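Local coordinates for protein glycoside Hydrolase (Bacteroides uniformis, PDB 5T9X) that probably hydrolyses agarose-type galactans as a family 16 glycoside hydrolase in the agarose-degrading pathway of a gut bacterium, at residues A[74-79]-A[329-334]; A[194-199]-A[306-311]; A[125-130]-A[146-151]. One frame throughout, in Å; residues are numbered along the deposited sequence.

Contact 1 (A[74-79]-A[329-334]); sequences DDFNYT and FLVDWI. With NA (sodium ion), chain D.
Asp75 O and Asp332 O meet at a sodium ion, each 2.4 Å from it, and the shared cation lets the two carbonyl oxygens sit 2.8 Å apart. Asp332 binds twice, since its OD1 reaches the sodium at 2.2 Å; with CG opposite the backbone N and beside the carbonyl carbon (chi1 -175°), carboxylate and carbonyl serve the same ion. Asn77 OD1 adds a bond of 2.6 Å from the loop side, and Glu51 and Gly118 complete the shell. Nearby, loop and strand join by backbone: Asp74 N gives to Ile334 O at 2.8 Å and Ile334 N returns to Asp74 O at 3.0 Å, a single antiparallel hydrogen-bonded pair. The Phe76 ring packs against the strand beside this bridge, with Asp74 CB over its centre; Asp332 O comes to its edge, and CE2 packs on Val331 CG1 at 3.9 Å. Asp74 shapes the loop: OD1 accepts from Phe76 N in an Asx turn, met from above the carboxylate plane, while OD2 takes Tyr78 OH at 2.7 Å and a further bond from Trp92. Asp75 OD1 accepts from Asn77 N in a second Asx turn. On the strand, Asp332 and Trp333 form a classic beta bulge opposite Tyr167. Two successive Asx turns thus face a bulged strand across a sodium site, consistent with the structural metal site on the beta-sandwich of family 16 glycoside hydrolases.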
# COMPACT_ATOMS: atom_id res chain seq x y z
N ASP A 74 13.08 -6.87 1.87
CA ASP A 74 13.75 -6.90 0.58
C ASP A 74 14.26 -5.52 0.21
O ASP A 74 13.48 -4.57 0.21
CB ASP A 74 12.81 -7.43 -0.53
CG ASP A 74 13.58 -8.04 -1.74
OD1 ASP A 74 14.77 -7.70 -1.96
OD2 ASP A 74 12.99 -8.87 -2.49
N ASP A 75 15.55 -5.43 -0.09
CA ASP A 75 16.14 -4.20 -0.63
C ASP A 75 16.04 -4.06 -2.17
O ASP A 75 16.42 -3.03 -2.75
CB ASP A 75 17.58 -4.01 -0.13
CG ASP A 75 18.56 -5.06 -0.68
OD1 ASP A 75 18.30 -5.73 -1.70
OD2 ASP A 75 19.65 -5.17 -0.08
N PHE A 76 15.55 -5.11 -2.82
CA PHE A 76 15.30 -5.11 -4.26
C PHE A 76 16.51 -4.77 -5.13
O PHE A 76 16.34 -4.24 -6.21
CB PHE A 76 14.14 -4.17 -4.58
CG PHE A 76 12.83 -4.58 -3.97
CD1 PHE A 76 12.20 -5.76 -4.38
CD2 PHE A 76 12.18 -3.76 -3.08
CE1 PHE A 76 10.97 -6.12 -3.85
CE2 PHE A 76 10.95 -4.12 -2.55
CZ PHE A 76 10.36 -5.31 -2.92
N ASN A 77 17.73 -5.08 -4.68
CA ASN A 77 18.96 -4.77 -5.45
C ASN A 77 19.38 -6.02 -6.25
O ASN A 77 20.34 -6.72 -5.92
CB ASN A 77 20.08 -4.21 -4.55
CG ASN A 77 19.72 -2.85 -3.88
OD1 ASN A 77 18.81 -2.12 -4.31
ND2 ASN A 77 20.44 -2.51 -2.81
N TYR A 78 18.58 -6.30 -7.27
CA TYR A 78 18.77 -7.40 -8.21
C TYR A 78 17.92 -7.10 -9.44
O TYR A 78 17.27 -6.05 -9.52
CB TYR A 78 18.39 -8.75 -7.58
CG TYR A 78 16.99 -8.83 -6.97
CD1 TYR A 78 15.84 -9.07 -7.78
CD2 TYR A 78 16.80 -8.71 -5.59
CE1 TYR A 78 14.56 -9.15 -7.21
CE2 TYR A 78 15.54 -8.77 -5.02
CZ TYR A 78 14.42 -8.99 -5.82
OH TYR A 78 13.17 -9.07 -5.22
N THR A 79 17.92 -8.00 -10.42
CA THR A 79 17.15 -7.82 -11.65
C THR A 79 16.09 -8.88 -11.73
O THR A 79 16.35 -10.05 -11.45
CB THR A 79 18.06 -7.89 -12.89
OG1 THR A 79 18.72 -6.63 -13.00
CG2 THR A 79 17.26 -8.09 -14.20
N PHE A 329 5.07 3.24 -10.06
CA PHE A 329 5.30 3.28 -8.60
C PHE A 329 6.61 2.55 -8.32
O PHE A 329 6.84 1.46 -8.88
CB PHE A 329 4.12 2.59 -7.90
CG PHE A 329 4.15 2.64 -6.41
CD1 PHE A 329 4.68 3.70 -5.72
CD2 PHE A 329 3.54 1.62 -5.68
CE1 PHE A 329 4.68 3.72 -4.33
CE2 PHE A 329 3.52 1.63 -4.30
CZ PHE A 329 4.09 2.68 -3.61
N LEU A 330 7.46 3.16 -7.49
CA LEU A 330 8.82 2.67 -7.17
C LEU A 330 8.94 2.41 -5.69
O LEU A 330 8.61 3.28 -4.88
CB LEU A 330 9.89 3.70 -7.51
CG LEU A 330 9.99 4.11 -8.98
CD1 LEU A 330 11.00 5.23 -9.23
CD2 LEU A 330 10.32 2.89 -9.83
N VAL A 331 9.41 1.22 -5.33
CA VAL A 331 9.72 0.91 -3.96
C VAL A 331 11.15 0.44 -3.93
O VAL A 331 11.50 -0.59 -4.53
CB VAL A 331 8.79 -0.15 -3.38
CG1 VAL A 331 9.28 -0.59 -2.00
CG2 VAL A 331 7.37 0.39 -3.30
N ASP A 332 11.96 1.21 -3.21
CA ASP A 332 13.40 1.03 -3.13
C ASP A 332 13.68 -0.10 -2.18
O ASP A 332 14.56 -0.92 -2.42
CB ASP A 332 14.03 2.33 -2.62
CG ASP A 332 15.56 2.33 -2.60
OD1 ASP A 332 16.24 1.34 -3.01
OD2 ASP A 332 16.08 3.35 -2.11
N TRP A 333 12.96 -0.12 -1.08
CA TRP A 333 13.01 -1.24 -0.17
C TRP A 333 11.79 -1.31 0.74
O TRP A 333 11.03 -0.32 0.92
CB TRP A 333 14.28 -1.19 0.70
CG TRP A 333 14.65 0.10 1.39
CD1 TRP A 333 15.64 0.92 1.02
CD2 TRP A 333 14.11 0.66 2.60
NE1 TRP A 333 15.76 1.98 1.89
CE2 TRP A 333 14.82 1.83 2.87
CE3 TRP A 333 13.08 0.28 3.47
CZ2 TRP A 333 14.55 2.64 3.97
CZ3 TRP A 333 12.81 1.08 4.57
CH2 TRP A 333 13.54 2.25 4.81
N ILE A 334 11.67 -2.49 1.34
CA ILE A 334 10.67 -2.75 2.36
C ILE A 334 11.29 -3.63 3.43
O ILE A 334 11.84 -4.68 3.12
CB ILE A 334 9.38 -3.35 1.75
CG1 ILE A 334 8.30 -3.46 2.81
CG2 ILE A 334 9.61 -4.71 1.10
CD1 ILE A 334 6.95 -3.80 2.20
NA NA D . 16.82 -0.76 -3.21

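Contact 2 (A[194-199]-A[306-311]); sequences EAYGSD and QSWRAI
Tyr196 and Arg309 lie against each other almost flat: the guanidinium covers one face of the phenol ring, centres 3.8 Å apart and planes tilted by 24°. The overlap is displaced toward one rim, for CD1 of Tyr196 sits over the middle of the guanidinium, whereas Arg309 CZ is off-centre on the ring, a cation-pi contact as well as a stack. A bend in the arginine chain at chi3 (60°) carries NE over the rim of the ring, 3.3 Å from Tyr196 CE1, and NH2 goes on to the backbone carbonyl of Thr174, which fixes the turn of the group. The other groups gather round the hydroxyl end of the tyrosine. Trp308 approaches from the opposite direction and sets its CZ2 edge 3.2 Å from Tyr196 OH; its own indole face rests on Arg309 CG. Gln306 crosses Tyr196 at about a right angle, its amide turned 69° from the ring, with OE1 at the ring edge beside the hydroxyl. The amide's other end gives NE2 to Glu194 OE2 at 2.8 Å, met on the anti side of a carboxylate standing nearly perpendicular to the amide. NE2 is also bonded to Glu304, so Gln306 links Glu194 and Glu304; Glu194 OE1 goes to His216. With an alanine in place of Arg309, this face of the tyrosine would probably lose its cover, the Thr174 carbonyl would be left without this donor and the ring would be freer to tilt. Glu194 lies near the end of strand 188-195, which carries the Glu-Ile-Asp-Ile-Ile-Glu sequence characteristic of the family 16 active site, and an imidazole bound close to it is consistent with a pocket there.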
# COMPACT_ATOMS: atom_id res chain seq x y z
N GLU A 194 -1.55 4.50 1.18
CA GLU A 194 -2.49 4.65 0.06
C GLU A 194 -2.43 6.14 -0.33
O GLU A 194 -2.63 7.01 0.50
CB GLU A 194 -3.90 4.19 0.46
CG GLU A 194 -4.96 4.39 -0.61
CD GLU A 194 -6.29 3.76 -0.23
OE1 GLU A 194 -6.80 4.03 0.88
OE2 GLU A 194 -6.86 3.03 -1.08
N ALA A 195 -2.04 6.40 -1.57
CA ALA A 195 -1.77 7.77 -2.01
C ALA A 195 -2.05 7.97 -3.49
O ALA A 195 -1.94 7.03 -4.29
CB ALA A 195 -0.35 8.17 -1.67
N TYR A 196 -2.43 9.19 -3.83
CA TYR A 196 -2.66 9.63 -5.21
C TYR A 196 -1.70 10.78 -5.44
O TYR A 196 -1.77 11.80 -4.75
CB TYR A 196 -4.12 10.07 -5.38
CG TYR A 196 -5.06 9.07 -4.77
CD1 TYR A 196 -5.45 7.95 -5.49
CD2 TYR A 196 -5.49 9.19 -3.47
CE1 TYR A 196 -6.29 6.99 -4.94
CE2 TYR A 196 -6.33 8.24 -2.91
CZ TYR A 196 -6.73 7.14 -3.65
OH TYR A 196 -7.55 6.16 -3.12
N GLY A 197 -0.77 10.59 -6.37
CA GLY A 197 0.29 11.57 -6.56
C GLY A 197 0.09 12.68 -7.59
O GLY A 197 0.85 13.65 -7.57
N SER A 198 -0.89 12.56 -8.46
CA SER A 198 -1.10 13.55 -9.54
C SER A 198 -1.71 14.85 -9.03
O SER A 198 -2.40 14.85 -8.01
CB SER A 198 -1.97 12.98 -10.65
OG SER A 198 -2.45 13.98 -11.48
N ASP A 199 -1.43 15.96 -9.74
CA ASP A 199 -2.10 17.24 -9.48
C ASP A 199 -3.53 17.25 -9.93
O ASP A 199 -4.30 18.06 -9.45
CB ASP A 199 -1.40 18.42 -10.15
CG ASP A 199 -0.05 18.74 -9.53
OD1 ASP A 199 0.08 18.69 -8.27
OD2 ASP A 199 0.92 18.99 -10.29
N GLN A 306 -8.87 2.94 -8.95
CA GLN A 306 -9.94 2.62 -8.01
C GLN A 306 -11.29 3.05 -8.54
O GLN A 306 -11.39 4.12 -9.13
CB GLN A 306 -9.68 3.26 -6.67
CG GLN A 306 -8.54 2.59 -5.91
CD GLN A 306 -8.15 3.34 -4.66
OE1 GLN A 306 -8.50 4.50 -4.48
NE2 GLN A 306 -7.41 2.67 -3.79
N SER A 307 -12.32 2.23 -8.31
CA SER A 307 -13.65 2.42 -8.92
C SER A 307 -14.30 3.77 -8.63
O SER A 307 -14.69 4.47 -9.55
CB SER A 307 -14.58 1.29 -8.48
OG SER A 307 -13.98 0.04 -8.76
N TRP A 308 -14.42 4.10 -7.36
CA TRP A 308 -15.03 5.37 -6.91
C TRP A 308 -14.38 6.63 -7.49
O TRP A 308 -15.04 7.67 -7.66
CB TRP A 308 -15.04 5.42 -5.38
CG TRP A 308 -13.66 5.32 -4.72
CD1 TRP A 308 -12.90 4.18 -4.53
CD2 TRP A 308 -12.91 6.40 -4.14
NE1 TRP A 308 -11.72 4.51 -3.89
CE2 TRP A 308 -11.70 5.86 -3.65
CE3 TRP A 308 -13.15 7.78 -4.00
CZ2 TRP A 308 -10.72 6.65 -3.01
CZ3 TRP A 308 -12.15 8.59 -3.37
CH2 TRP A 308 -10.96 8.01 -2.89
N ARG A 309 -13.09 6.53 -7.79
CA ARG A 309 -12.38 7.61 -8.47
C ARG A 309 -12.57 7.54 -9.97
O ARG A 309 -12.72 8.56 -10.63
CB ARG A 309 -10.91 7.57 -8.14
CG ARG A 309 -10.64 8.17 -6.77
CD ARG A 309 -9.26 7.82 -6.29
NE ARG A 309 -8.24 8.31 -7.20
CZ ARG A 309 -7.73 9.54 -7.22
NH1 ARG A 309 -8.15 10.48 -6.36
NH2 ARG A 309 -6.78 9.84 -8.10
N ALA A 310 -12.53 6.33 -10.52
CA ALA A 310 -12.63 6.17 -11.97
C ALA A 310 -14.01 6.58 -12.48
O ALA A 310 -14.15 7.19 -13.54
CB ALA A 310 -12.31 4.74 -12.38
N ILE A 311 -15.02 6.27 -11.71
CA ILE A 311 -16.36 6.62 -12.11
C ILE A 311 -16.62 8.13 -12.15
O ILE A 311 -17.54 8.56 -12.82
CB ILE A 311 -17.37 5.87 -11.22
CG1 ILE A 311 -18.65 5.64 -12.00
CG2 ILE A 311 -17.58 6.60 -9.91
CD1 ILE A 311 -19.52 4.60 -11.34

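Contact 3 (A[125-130]-A[146-151]); sequences SRPDDV and GTYTGC
The start of the beta hairpin 132-137/140-154 is where this contact lies: the loop leading into the first strand, 125-130, folds back over the second. One antiparallel hydrogen-bonded pair ties them, Ser125 N giving to Tyr148 O at 3.1 Å and Tyr148 N to Ser125 O at 3.0 Å, the latter bent to 135° at the hydrogen. Next to it Arg126 reaches along the strand. Its chain runs out extended from CA to CD and then bends at chi3 (-62°), which brings the guanidinium edge round to the strand: NE gives to Gly146 O at 3.0 Å, NH2 to Thr147 OG1 at 2.9 Å, the second bond nearly straight at 172°. Both acceptors lie close to the guanidinium plane, although NE arrives above the plane of the Gly146 carbonyl. NH1 uses the third direction for the carbonyl of Pro316, and Thr147 OG1 is bonded in addition to Asp305. Apolar contacts are made through Tyr148. Pro127 stands across its ring at about a right angle, CD over the face 3.9 Å from the centroid in a CH-pi contact and CG nearer the rim by CE2. Val130 and Tyr148 run past each other in opposite directions, Val130 CG2 3.6 Å from Tyr148 CE1. Ser125 OG, near Tyr148 CB, is bonded to His112. Besides the backbone pair, the loop is therefore gripped in two ways: directional bonds spread over a guanidinium edge, which probably fix the rotation of that group, and an aromatic ring with proline and valine packed on it, which needs no exact alignment.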
# COMPACT_ATOMS: atom_id res chain seq x y z
N SER A 125 -0.26 0.81 -18.07
CA SER A 125 -0.44 1.02 -19.49
C SER A 125 -1.88 0.77 -19.82
O SER A 125 -2.64 0.31 -18.99
CB SER A 125 0.46 0.10 -20.30
OG SER A 125 0.00 -1.24 -20.29
N ARG A 126 -2.24 1.05 -21.07
CA ARG A 126 -3.55 0.73 -21.61
C ARG A 126 -3.39 0.48 -23.10
O ARG A 126 -3.26 1.43 -23.87
CB ARG A 126 -4.55 1.86 -21.33
CG ARG A 126 -5.95 1.55 -21.82
CD ARG A 126 -6.94 2.66 -21.56
NE ARG A 126 -7.12 2.93 -20.14
CZ ARG A 126 -7.07 4.13 -19.56
NH1 ARG A 126 -6.86 5.24 -20.25
NH2 ARG A 126 -7.23 4.24 -18.24
N PRO A 127 -3.42 -0.79 -23.53
CA PRO A 127 -3.39 -1.09 -24.97
C PRO A 127 -4.55 -0.47 -25.78
O PRO A 127 -5.55 -0.03 -25.21
CB PRO A 127 -3.51 -2.61 -25.01
CG PRO A 127 -3.17 -3.08 -23.65
CD PRO A 127 -3.59 -2.00 -22.72
N ASP A 128 -4.41 -0.46 -27.11
CA ASP A 128 -5.50 0.02 -27.99
C ASP A 128 -6.68 -0.95 -27.92
O ASP A 128 -7.83 -0.54 -27.85
CB ASP A 128 -5.03 0.11 -29.45
CG ASP A 128 -3.95 1.16 -29.66
OD1 ASP A 128 -4.03 2.23 -29.03
OD2 ASP A 128 -3.03 0.90 -30.48
N ASP A 129 -6.35 -2.23 -27.94
CA ASP A 129 -7.32 -3.32 -27.92
C ASP A 129 -7.85 -3.71 -26.51
O ASP A 129 -8.48 -4.75 -26.37
CB ASP A 129 -6.70 -4.55 -28.61
CG ASP A 129 -5.35 -4.97 -28.00
OD1 ASP A 129 -4.43 -4.12 -27.98
OD2 ASP A 129 -5.21 -6.13 -27.56
N VAL A 130 -7.62 -2.91 -25.47
CA VAL A 130 -8.05 -3.33 -24.11
C VAL A 130 -9.57 -3.54 -24.00
O VAL A 130 -10.36 -2.78 -24.55
CB VAL A 130 -7.61 -2.32 -23.02
CG1 VAL A 130 -8.44 -1.05 -23.05
CG2 VAL A 130 -7.67 -2.97 -21.65
N GLY A 146 -10.42 -0.78 -19.67
CA GLY A 146 -9.56 -1.29 -18.62
C GLY A 146 -8.23 -0.57 -18.52
O GLY A 146 -7.79 0.06 -19.48
N THR A 147 -7.61 -0.66 -17.35
CA THR A 147 -6.31 -0.08 -17.11
C THR A 147 -5.40 -1.18 -16.58
O THR A 147 -5.67 -1.74 -15.55
CB THR A 147 -6.44 1.05 -16.10
OG1 THR A 147 -7.48 1.94 -16.54
CG2 THR A 147 -5.14 1.79 -15.98
N TYR A 148 -4.36 -1.52 -17.33
CA TYR A 148 -3.44 -2.57 -16.92
C TYR A 148 -2.45 -1.99 -15.93
O TYR A 148 -1.94 -0.88 -16.13
CB TYR A 148 -2.64 -3.12 -18.10
CG TYR A 148 -3.33 -4.01 -19.08
CD1 TYR A 148 -4.71 -4.28 -19.02
CD2 TYR A 148 -2.60 -4.56 -20.14
CE1 TYR A 148 -5.32 -5.12 -19.95
CE2 TYR A 148 -3.20 -5.39 -21.08
CZ TYR A 148 -4.55 -5.67 -20.98
OH TYR A 148 -5.13 -6.49 -21.90
N THR A 149 -2.17 -2.74 -14.87
CA THR A 149 -1.15 -2.35 -13.92
C THR A 149 -0.66 -3.59 -13.20
O THR A 149 -0.84 -4.71 -13.71
CB THR A 149 -1.64 -1.24 -12.99
OG1 THR A 149 -0.54 -0.69 -12.27
CG2 THR A 149 -2.69 -1.75 -12.01
N GLY A 150 -0.02 -3.44 -12.05
CA GLY A 150 0.56 -4.59 -11.35
C GLY A 150 0.25 -4.72 -9.88
O GLY A 150 -0.13 -3.76 -9.24
N CYS A 151 0.43 -5.93 -9.36
CA CYS A 151 0.21 -6.24 -7.96
C CYS A 151 1.21 -7.30 -7.50
O CYS A 151 1.47 -8.26 -8.21
CB CYS A 151 -1.20 -6.76 -7.77
SG CYS A 151 -1.72 -6.90 -6.05

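Overall arrangement
The three contacts spread over the two sheets of the sandwich and nowhere touch, their nearest atoms staying about 7 Å apart. Contact 1 joins the loop 74-79 to strand 329-341 of the antiparallel sheet, so it spans most of the chain and encloses the other two. Contact 3 closes first, then contact 2; their centres are 16 Å apart and both reach the mixed sheet, in which strands 140-154, 298-304, 176-182 and 188-195 pair in succession. Contact 1 is about 24 Å from contact 2 and 23 Å from contact 3, centre to centre. The sodium site is thus far from Glu194, at the probable active site, consistent with a structural metal.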